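Local coordinates for B-cell lymphoma 3-encoded protein (PDB 1K1A) that regulates transcription of NF-kappaB target genes, inhibiting nuclear entry of the p50 subunit from the cytoplasm and acting as a transcriptional activator in the nucleus, at residues 125-130 / 160-165; 108-113 / 142-147; 11-16 / 23-28. One frame throughout, in Å; residues are numbered along the deposited sequence.

Interaction 1. Residues 125-130 / 160-165; sequences NTECQE and NNSLSM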
loop_
_atom_site.group_PDB
_atom_site.type_symbol
_atom_site.label_atom_id
_atom_site.label_comp_id
_atom_site.label_asym_id
_atom_site.label_seq_id
_atom_site.Cartn_x
_atom_site.Cartn_y
_atom_site.Cartn_z
ATOM N N ASN A 125 5.805 1.437 2.994
ATOM C CA ASN A 125 7.170 1.099 2.612
ATOM C C ASN A 125 7.853 2.164 1.748
ATOM O O ASN A 125 9.055 2.374 1.865
ATOM C CB ASN A 125 7.226 -0.281 1.961
ATOM C CG ASN A 125 7.047 -1.402 2.973
ATOM O OD1 ASN A 125 7.195 -1.188 4.179
ATOM N ND2 ASN A 125 6.724 -2.601 2.490
ATOM N N THR A 126 7.089 2.852 0.901
ATOM C CA THR A 126 7.646 3.959 0.135
ATOM C C THR A 126 7.723 5.191 1.028
ATOM O O THR A 126 8.390 6.165 0.693
ATOM C CB THR A 126 6.786 4.303 -1.098
ATOM O OG1 THR A 126 5.560 4.913 -0.673
ATOM C CG2 THR A 126 6.351 3.052 -1.852
ATOM N N GLU A 127 7.011 5.142 2.151
ATOM C CA GLU A 127 6.937 6.265 3.088
ATOM C C GLU A 127 6.334 7.519 2.469
ATOM O O GLU A 127 6.585 8.636 2.929
ATOM C CB GLU A 127 8.307 6.565 3.684
ATOM C CG GLU A 127 8.942 5.358 4.348
ATOM C CD GLU A 127 10.391 5.583 4.675
ATOM O OE1 GLU A 127 11.037 6.380 3.961
ATOM O OE2 GLU A 127 10.881 4.964 5.637
ATOM N N CYS A 128 5.536 7.335 1.424
ATOM C CA CYS A 128 4.838 8.449 0.803
ATOM C C CYS A 128 3.627 8.799 1.656
ATOM O O CYS A 128 2.658 8.039 1.728
ATOM C CB CYS A 128 4.414 8.092 -0.619
ATOM S SG CYS A 128 3.500 9.400 -1.472
ATOM N N GLN A 129 3.687 9.949 2.316
ATOM C CA GLN A 129 2.630 10.352 3.219
ATOM C C GLN A 129 1.305 10.581 2.501
ATOM O O GLN A 129 0.238 10.331 3.061
ATOM C CB GLN A 129 3.049 11.600 3.994
ATOM C CG GLN A 129 4.333 11.379 4.809
ATOM C CD GLN A 129 4.920 12.655 5.358
ATOM O OE1 GLN A 129 4.209 13.636 5.562
ATOM N NE2 GLN A 129 6.222 12.642 5.617
ATOM N N GLU A 130 1.384 11.032 1.254
ATOM C CA GLU A 130 0.184 11.380 0.490
ATOM C C GLU A 130 -0.673 10.162 0.117
ATOM O O GLU A 130 -1.901 10.202 0.220
ATOM C CB GLU A 130 0.562 12.176 -0.762
ATOM C CG GLU A 130 1.134 13.561 -0.483
ATOM C CD GLU A 130 2.518 13.527 0.152
ATOM O OE1 GLU A 130 3.347 12.675 -0.231
ATOM O OE2 GLU A 130 2.780 14.361 1.040
ATOM N N ASN A 160 11.358 0.003 9.577
ATOM C CA ASN A 160 11.986 0.874 8.579
ATOM C C ASN A 160 12.540 2.150 9.205
ATOM O O ASN A 160 13.056 3.022 8.499
ATOM C CB ASN A 160 10.976 1.277 7.488
ATOM C CG ASN A 160 10.418 0.084 6.719
ATOM O OD1 ASN A 160 10.996 -1.004 6.715
ATOM N ND2 ASN A 160 9.282 0.295 6.053
ATOM N N ASN A 161 12.400 2.276 10.522
ATOM C CA ASN A 161 12.834 3.477 11.234
ATOM C C ASN A 161 12.309 4.772 10.602
ATOM O O ASN A 161 13.070 5.691 10.310
ATOM C CB ASN A 161 14.364 3.517 11.377
ATOM C CG ASN A 161 14.833 4.637 12.287
ATOM O OD1 ASN A 161 14.163 4.978 13.261
ATOM N ND2 ASN A 161 15.982 5.234 11.961
ATOM N N SER A 162 10.998 4.829 10.382
ATOM C CA SER A 162 10.369 6.021 9.831
ATOM C C SER A 162 9.433 6.668 10.847
ATOM O O SER A 162 8.269 6.272 10.980
ATOM C CB SER A 162 9.584 5.698 8.562
ATOM O OG SER A 162 8.952 6.880 8.075
ATOM N N LEU A 163 9.945 7.664 11.551
ATOM C CA LEU A 163 9.156 8.380 12.541
ATOM C C LEU A 163 7.925 9.053 11.913
ATOM O O LEU A 163 6.877 9.138 12.536
ATOM C CB LEU A 163 10.018 9.418 13.257
ATOM C CG LEU A 163 9.325 10.205 14.366
ATOM C CD1 LEU A 163 8.767 9.266 15.439
ATOM C CD2 LEU A 163 10.288 11.213 14.978
ATOM N N SER A 164 8.065 9.546 10.689
ATOM C CA SER A 164 6.927 10.151 10.003
ATOM C C SER A 164 5.774 9.146 9.847
ATOM O O SER A 164 4.631 9.441 10.209
ATOM C CB SER A 164 7.350 10.712 8.638
ATOM O OG SER A 164 8.229 11.816 8.808
ATOM N N MET A 165 6.069 7.963 9.312
ATOM C CA MET A 165 5.020 6.950 9.104
ATOM C C MET A 165 4.419 6.472 10.425
ATOM O O MET A 165 3.215 6.232 10.519
ATOM C CB MET A 165 5.548 5.752 8.308
ATOM C CG MET A 165 5.764 6.009 6.831
ATOM S SD MET A 165 4.251 6.543 5.953
ATOM C CE MET A 165 4.540 8.246 5.820
#
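Asn160 and Asn125 make the one hydrogen bond across this contact: Asn160 ND2 donates to Asn125 OD1 at 3.2 Å, with an N-H...O angle of 149°. The acceptor lies in the amide plane of Asn160, whereas the donor is tilted 29° from the carbonyl plane of Asn125, and the two side chains cross at about a right angle. The remaining contacts are van der Waals. Glu127 extends its chain beyond CG to bring OE2 within 3.3 Å of Ser162 CB. Both segments are the short turns between the paired helices of an ankyrin repeat, in repeats 4 and 5, and they match: Glu127 and Asn161 each follow a helix end with positive phi, in a Schellman motif, and Cys128 and Ser162 each stand at the next N-cap. Ser162 OG accepts a weak capping bond from Met165 N. Met165 spans the gap, its chain bent at chi2 (-59°) and again at chi3. Its SD passes 3.9 Å from Glu127 CA, and its methyl CE meets Gln129 CG at 3.3 Å and Glu127 O at 3.6 Å. Beside it, Gln129 NE2 approaches Ser164 CB at 3.8 Å.

Interaction 2. Residues 108-113 / 142-147; sequences DLEARN and IDAVDI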
loop_
_atom_site.group_PDB
_atom_site.type_symbol
_atom_site.label_atom_id
_atom_site.label_comp_id
_atom_site.label_asym_id
_atom_site.label_seq_id
_atom_site.Cartn_x
_atom_site.Cartn_y
_atom_site.Cartn_z
ATOM N N ASP A 108 -11.434 -3.146 -4.154
ATOM C CA ASP A 108 -11.234 -3.631 -2.784
ATOM C C ASP A 108 -9.828 -3.300 -2.332
ATOM O O ASP A 108 -8.858 -3.843 -2.859
ATOM C CB ASP A 108 -11.442 -5.150 -2.737
ATOM C CG ASP A 108 -11.623 -5.684 -1.317
ATOM O OD1 ASP A 108 -11.202 -5.015 -0.333
ATOM O OD2 ASP A 108 -12.185 -6.778 -1.095
ATOM N N LEU A 109 -9.703 -2.411 -1.355
ATOM C CA LEU A 109 -8.368 -2.002 -0.901
ATOM C C LEU A 109 -7.692 -3.045 -0.030
ATOM O O LEU A 109 -6.529 -2.887 0.364
ATOM C CB LEU A 109 -8.416 -0.647 -0.187
ATOM C CG LEU A 109 -8.787 0.556 -1.070
ATOM C CD1 LEU A 109 -9.024 1.804 -0.218
ATOM C CD2 LEU A 109 -7.731 0.824 -2.141
ATOM N N GLU A 110 -8.399 -4.124 0.267
ATOM C CA GLU A 110 -7.791 -5.198 1.055
ATOM C C GLU A 110 -7.123 -6.246 0.163
ATOM O O GLU A 110 -6.604 -7.253 0.648
ATOM C CB GLU A 110 -8.818 -5.832 1.989
ATOM C CG GLU A 110 -9.283 -4.884 3.084
ATOM C CD GLU A 110 -8.191 -3.926 3.530
ATOM O OE1 GLU A 110 -8.424 -2.700 3.482
ATOM O OE2 GLU A 110 -7.100 -4.388 3.934
ATOM N N ALA A 111 -7.105 -5.981 -1.142
ATOM C CA ALA A 111 -6.447 -6.878 -2.102
ATOM C C ALA A 111 -5.000 -7.194 -1.708
ATOM O O ALA A 111 -4.239 -6.300 -1.331
ATOM C CB ALA A 111 -6.488 -6.268 -3.514
ATOM N N ARG A 112 -4.613 -8.460 -1.823
ATOM C CA ARG A 112 -3.248 -8.879 -1.487
ATOM C C ARG A 112 -2.489 -9.286 -2.753
ATOM O O ARG A 112 -2.989 -10.098 -3.533
ATOM C CB ARG A 112 -3.260 -10.056 -0.496
ATOM C CG ARG A 112 -4.223 -9.889 0.712
ATOM C CD ARG A 112 -3.915 -8.688 1.584
ATOM N NE ARG A 112 -4.877 -8.507 2.685
ATOM C CZ ARG A 112 -4.824 -9.172 3.836
ATOM N NH1 ARG A 112 -3.886 -10.089 4.030
ATOM N NH2 ARG A 112 -5.722 -8.936 4.789
ATOM N N ASN A 113 -1.298 -8.718 -2.967
ATOM C CA ASN A 113 -0.483 -9.135 -4.113
ATOM C C ASN A 113 0.153 -10.487 -3.830
ATOM O O ASN A 113 -0.005 -11.030 -2.732
ATOM C CB ASN A 113 0.558 -8.066 -4.531
ATOM C CG ASN A 113 1.602 -7.783 -3.441
ATOM O OD1 ASN A 113 1.789 -8.568 -2.514
ATOM N ND2 ASN A 113 2.294 -6.657 -3.569
ATOM N N ILE A 142 -6.264 -0.262 8.430
ATOM C CA ILE A 142 -4.978 0.185 8.962
ATOM C C ILE A 142 -4.218 -0.895 9.736
ATOM O O ILE A 142 -3.006 -0.777 9.941
ATOM C CB ILE A 142 -5.165 1.434 9.843
ATOM C CG1 ILE A 142 -3.808 2.077 10.141
ATOM C CG2 ILE A 142 -5.913 1.071 11.134
ATOM C CD1 ILE A 142 -3.895 3.481 10.673
ATOM N N ASP A 143 -4.921 -1.945 10.152
ATOM C CA ASP A 143 -4.301 -3.018 10.933
ATOM C C ASP A 143 -4.127 -4.306 10.118
ATOM O O ASP A 143 -3.750 -5.346 10.667
ATOM C CB ASP A 143 -5.129 -3.337 12.183
ATOM C CG ASP A 143 -5.174 -2.179 13.187
ATOM O OD1 ASP A 143 -4.111 -1.600 13.518
ATOM O OD2 ASP A 143 -6.238 -1.802 13.722
ATOM N N ALA A 144 -4.404 -4.252 8.823
ATOM C CA ALA A 144 -4.272 -5.451 7.985
ATOM C C ALA A 144 -2.895 -6.123 8.108
ATOM O O ALA A 144 -1.862 -5.449 8.053
ATOM C CB ALA A 144 -4.569 -5.124 6.538
ATOM N N VAL A 145 -2.889 -7.447 8.277
ATOM C CA VAL A 145 -1.642 -8.204 8.364
ATOM C C VAL A 145 -1.463 -9.109 7.149
ATOM O O VAL A 145 -2.326 -9.934 6.834
ATOM C CB VAL A 145 -1.539 -9.070 9.656
ATOM C CG1 VAL A 145 -1.897 -8.251 10.903
ATOM C CG2 VAL A 145 -2.418 -10.297 9.556
ATOM N N ASP A 146 -0.365 -8.904 6.446
ATOM C CA ASP A 146 -0.011 -9.764 5.315
ATOM C C ASP A 146 0.443 -11.151 5.806
ATOM O O ASP A 146 1.031 -11.280 6.880
ATOM C CB ASP A 146 1.072 -9.104 4.472
ATOM C CG ASP A 146 2.340 -8.869 5.246
ATOM O OD1 ASP A 146 2.356 -7.967 6.101
ATOM O OD2 ASP A 146 3.375 -9.553 5.078
ATOM N N ILE A 147 0.172 -12.180 5.014
ATOM C CA ILE A 147 0.421 -13.548 5.447
ATOM C C ILE A 147 1.907 -13.892 5.688
ATOM O O ILE A 147 2.215 -14.643 6.609
ATOM C CB ILE A 147 -0.253 -14.553 4.479
ATOM C CG1 ILE A 147 0.271 -15.975 4.702
ATOM C CD1 ILE A 147 -0.706 -16.904 5.412
HETATM O O HOH W 1 -1.732 -11.417 2.999
#
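The backbones of Glu110 to Arg112 and Ala144 to Asp146 run side by side without touching, their CA atoms 7.8 Å apart at Glu110 and Ala144 and 7.6 Å apart at Arg112 and Asp146, and the link is made by side chains and a water. Arg112 does most of the bridging. Its NH1 reaches Val145 O at 3.2 Å, but the N-H...O angle of 123° marks the bond as weak, and the carbonyl lies obliquely to the guanidinium. A water in the guanidinium plane, at its edge, makes a second link: it accepts from Arg112 NH1 at 2.7 Å and from Ile147 N at 2.9 Å, so NH1 is joined to the facing backbone directly through Val145 O and by way of the water to Ile147 N. The bend at chi2 (-60°) turns CD out of an extended course, and NE gives a weak bond back to Glu110 O in its own segment. These are equivalent loop segments of successive ankyrin units, each lying between the second helix of one helix pair and the first helix of the next. Segment 108-113 is shaped by a type I turn from Asp108 to Ala111, with an Asx turn in which Glu110 N donates to Asp108 OD1 from above the carboxylate plane. Glu110 is bent at chi2 as well; its OE1 accepts from the backbone N of Asp141, while OE2 packs against Ala144 CB at 3.7 Å. In the facing segment, Asp146 directs its carboxylate elsewhere, OD1 to His156 NE2 and OD2 to Ser149 OG.

Interaction 3. Residues 11-16 / 23-28; sequences TPLHIA and PAVHRL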
loop_
_atom_site.group_PDB
_atom_site.type_symbol
_atom_site.label_atom_id
_atom_site.label_comp_id
_atom_site.label_asym_id
_atom_site.label_seq_id
_atom_site.Cartn_x
_atom_site.Cartn_y
_atom_site.Cartn_z
ATOM N N THR A 11 -0.585 -4.631 -29.799
ATOM C CA THR A 11 -1.275 -4.013 -28.675
ATOM C C THR A 11 -1.363 -2.507 -28.876
ATOM O O THR A 11 -0.624 -1.740 -28.264
ATOM C CB THR A 11 -0.521 -4.295 -27.372
ATOM O OG1 THR A 11 0.878 -4.225 -27.602
ATOM C CG2 THR A 11 -0.822 -5.679 -26.796
ATOM N N PRO A 12 -2.280 -2.092 -29.741
ATOM C CA PRO A 12 -2.436 -0.678 -30.098
ATOM C C PRO A 12 -2.868 0.182 -28.917
ATOM O O PRO A 12 -2.400 1.320 -28.786
ATOM C CB PRO A 12 -3.531 -0.714 -31.164
ATOM C CG PRO A 12 -4.283 -1.970 -30.863
ATOM C CD PRO A 12 -3.225 -2.955 -30.472
ATOM N N LEU A 13 -3.734 -0.349 -28.060
ATOM C CA LEU A 13 -4.199 0.413 -26.912
ATOM C C LEU A 13 -3.072 0.568 -25.900
ATOM O O LEU A 13 -2.912 1.626 -25.295
ATOM C CB LEU A 13 -5.421 -0.254 -26.276
ATOM C CG LEU A 13 -6.170 0.536 -25.202
ATOM C CD1 LEU A 13 -6.475 1.960 -25.652
ATOM C CD2 LEU A 13 -7.466 -0.197 -24.812
ATOM N N HIS A 14 -2.288 -0.488 -25.719
ATOM C CA HIS A 14 -1.146 -0.416 -24.816
ATOM C C HIS A 14 -0.209 0.688 -25.282
ATOM O O HIS A 14 0.243 1.501 -24.485
ATOM C CB HIS A 14 -0.400 -1.750 -24.764
ATOM C CG HIS A 14 -1.195 -2.859 -24.144
ATOM N ND1 HIS A 14 -0.934 -3.347 -22.881
ATOM C CD2 HIS A 14 -2.239 -3.577 -24.617
ATOM C CE1 HIS A 14 -1.790 -4.312 -22.598
ATOM N NE2 HIS A 14 -2.586 -4.479 -23.637
ATOM N N ILE A 15 0.067 0.709 -26.581
ATOM C CA ILE A 15 0.957 1.712 -27.174
ATOM C C ILE A 15 0.437 3.136 -26.993
ATOM O O ILE A 15 1.185 4.029 -26.595
ATOM C CB ILE A 15 1.151 1.428 -28.672
ATOM C CG1 ILE A 15 1.745 0.039 -28.896
ATOM C CG2 ILE A 15 1.987 2.523 -29.320
ATOM C CD1 ILE A 15 3.092 -0.175 -28.264
ATOM N N ALA A 16 -0.844 3.343 -27.288
ATOM C CA ALA A 16 -1.466 4.655 -27.147
ATOM C C ALA A 16 -1.307 5.186 -25.723
ATOM O O ALA A 16 -1.113 6.386 -25.515
ATOM C CB ALA A 16 -2.949 4.600 -27.535
ATOM N N PRO A 23 -6.273 11.291 -26.979
ATOM C CA PRO A 23 -7.206 11.209 -28.109
ATOM C C PRO A 23 -7.204 9.829 -28.777
ATOM O O PRO A 23 -8.280 9.319 -29.103
ATOM C CB PRO A 23 -6.679 12.279 -29.080
ATOM C CG PRO A 23 -5.971 13.255 -28.212
ATOM C CD PRO A 23 -5.349 12.429 -27.102
ATOM N N ALA A 24 -6.026 9.235 -28.976
ATOM C CA ALA A 24 -5.945 7.904 -29.585
ATOM C C ALA A 24 -6.573 6.851 -28.671
ATOM O O ALA A 24 -7.261 5.930 -29.137
ATOM C CB ALA A 24 -4.502 7.537 -29.924
ATOM N N VAL A 25 -6.355 7.006 -27.370
ATOM C CA VAL A 25 -6.931 6.088 -26.391
ATOM C C VAL A 25 -8.446 6.111 -26.488
ATOM O O VAL A 25 -9.092 5.062 -26.547
ATOM C CB VAL A 25 -6.508 6.458 -24.966
ATOM C CG1 VAL A 25 -7.325 5.668 -23.930
ATOM C CG2 VAL A 25 -5.018 6.209 -24.791
ATOM N N HIS A 26 -9.010 7.313 -26.512
ATOM C CA HIS A 26 -10.449 7.477 -26.623
ATOM C C HIS A 26 -10.970 6.790 -27.887
ATOM O O HIS A 26 -11.934 6.019 -27.843
ATOM C CB HIS A 26 -10.802 8.965 -26.645
ATOM C CG HIS A 26 -12.216 9.261 -26.255
ATOM N ND1 HIS A 26 -12.586 9.547 -24.958
ATOM C CD2 HIS A 26 -13.348 9.343 -26.996
ATOM C CE1 HIS A 26 -13.886 9.775 -24.913
ATOM N NE2 HIS A 26 -14.373 9.661 -26.138
ATOM N N ARG A 27 -10.331 7.071 -29.015
ATOM C CA ARG A 27 -10.741 6.471 -30.281
ATOM C C ARG A 27 -10.734 4.942 -30.203
ATOM O O ARG A 27 -11.704 4.279 -30.599
ATOM C CB ARG A 27 -9.832 6.956 -31.412
ATOM C CG ARG A 27 -9.805 6.054 -32.643
ATOM C CD ARG A 27 -9.078 6.674 -33.848
ATOM N NE ARG A 27 -7.667 6.285 -33.992
ATOM C CZ ARG A 27 -6.828 6.000 -32.992
ATOM N NH1 ARG A 27 -5.572 5.670 -33.264
ATOM N NH2 ARG A 27 -7.232 6.040 -31.731
ATOM N N LEU A 28 -9.649 4.394 -29.669
ATOM C CA LEU A 28 -9.490 2.951 -29.525
ATOM C C LEU A 28 -10.485 2.326 -28.536
ATOM O O LEU A 28 -10.952 1.198 -28.735
ATOM C CB LEU A 28 -8.061 2.622 -29.098
ATOM C CG LEU A 28 -7.006 2.737 -30.193
ATOM C CD1 LEU A 28 -5.615 2.614 -29.596
ATOM C CD2 LEU A 28 -7.230 1.665 -31.244
#
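The antiparallel helix pair of the first ankyrin repeat is joined here, Pro12, Leu13 and Ala16 of helix 12-18 facing Ala24, Val25 and Leu28 of helix 22-34. The short axes approach to 9.1 Å, with 156° between their N-to-C directions, and no hydrogen bond crosses between them: the contact is wholly one of van der Waals packing. Leu28 is the main intruder. Its CG stands anti to the carbonyl carbon (chi1 -75°), and beyond it the methyl CD1 lies against the first turn of the facing helix, 3.6 Å from Pro12 O, 3.7 Å from Leu13 CA and 3.9 Å from Ala16 CB. Leu13 comes the other way, and the two leucines slide past each other in opposite directions, Leu13 CD1 settling 3.9 Å from Leu28 CB. Such a helix-turn-helix pair is the unit that ankyrin repeats stack, and here the small residues Ala16 and Ala24 sit where the backbones come nearest. Ala16 and Val25 have the closest CA atoms, 5.7 Å apart. Ala16 CB meets Val25 CG2 at 3.8 Å, and Ala16 CB lies 4.1 Å from Ala24 CB. Val25 divides its branches between two partners: with CG1 anti to the backbone N (chi1 169°), that methyl faces Leu13 CD1, leaving CG2 to Ala16. Leu13 and Val25 also continue the packing into the second repeat, Leu13 touching Pro49 at the start of helix 49-55 and Val25 touching Leu64 of helix 59-67.

In the fold
All three contacts belong to one elongated ankyrin stack, but one lies within a repeat and two lie between neighbouring repeats. Interaction 3 is the internal one, near the N-terminal end, about 29 Å from the centre of the chain, and pairs two helices. Interactions 1 and 2 are instead contacts between successive units, one at the turns within helix pairs and the other at the loops between them. Their segments alternate along the chain and their centres are 17 Å apart; nearest atoms stay about 8 Å apart. His156 of helix 153-159 relates them, touching Asn125 of interaction 1 and hydrogen-bonded through NE2 to Asp146 OD1 of interaction 2. Interaction 3 is remote from both, its centre 36 and 33 Å from theirs.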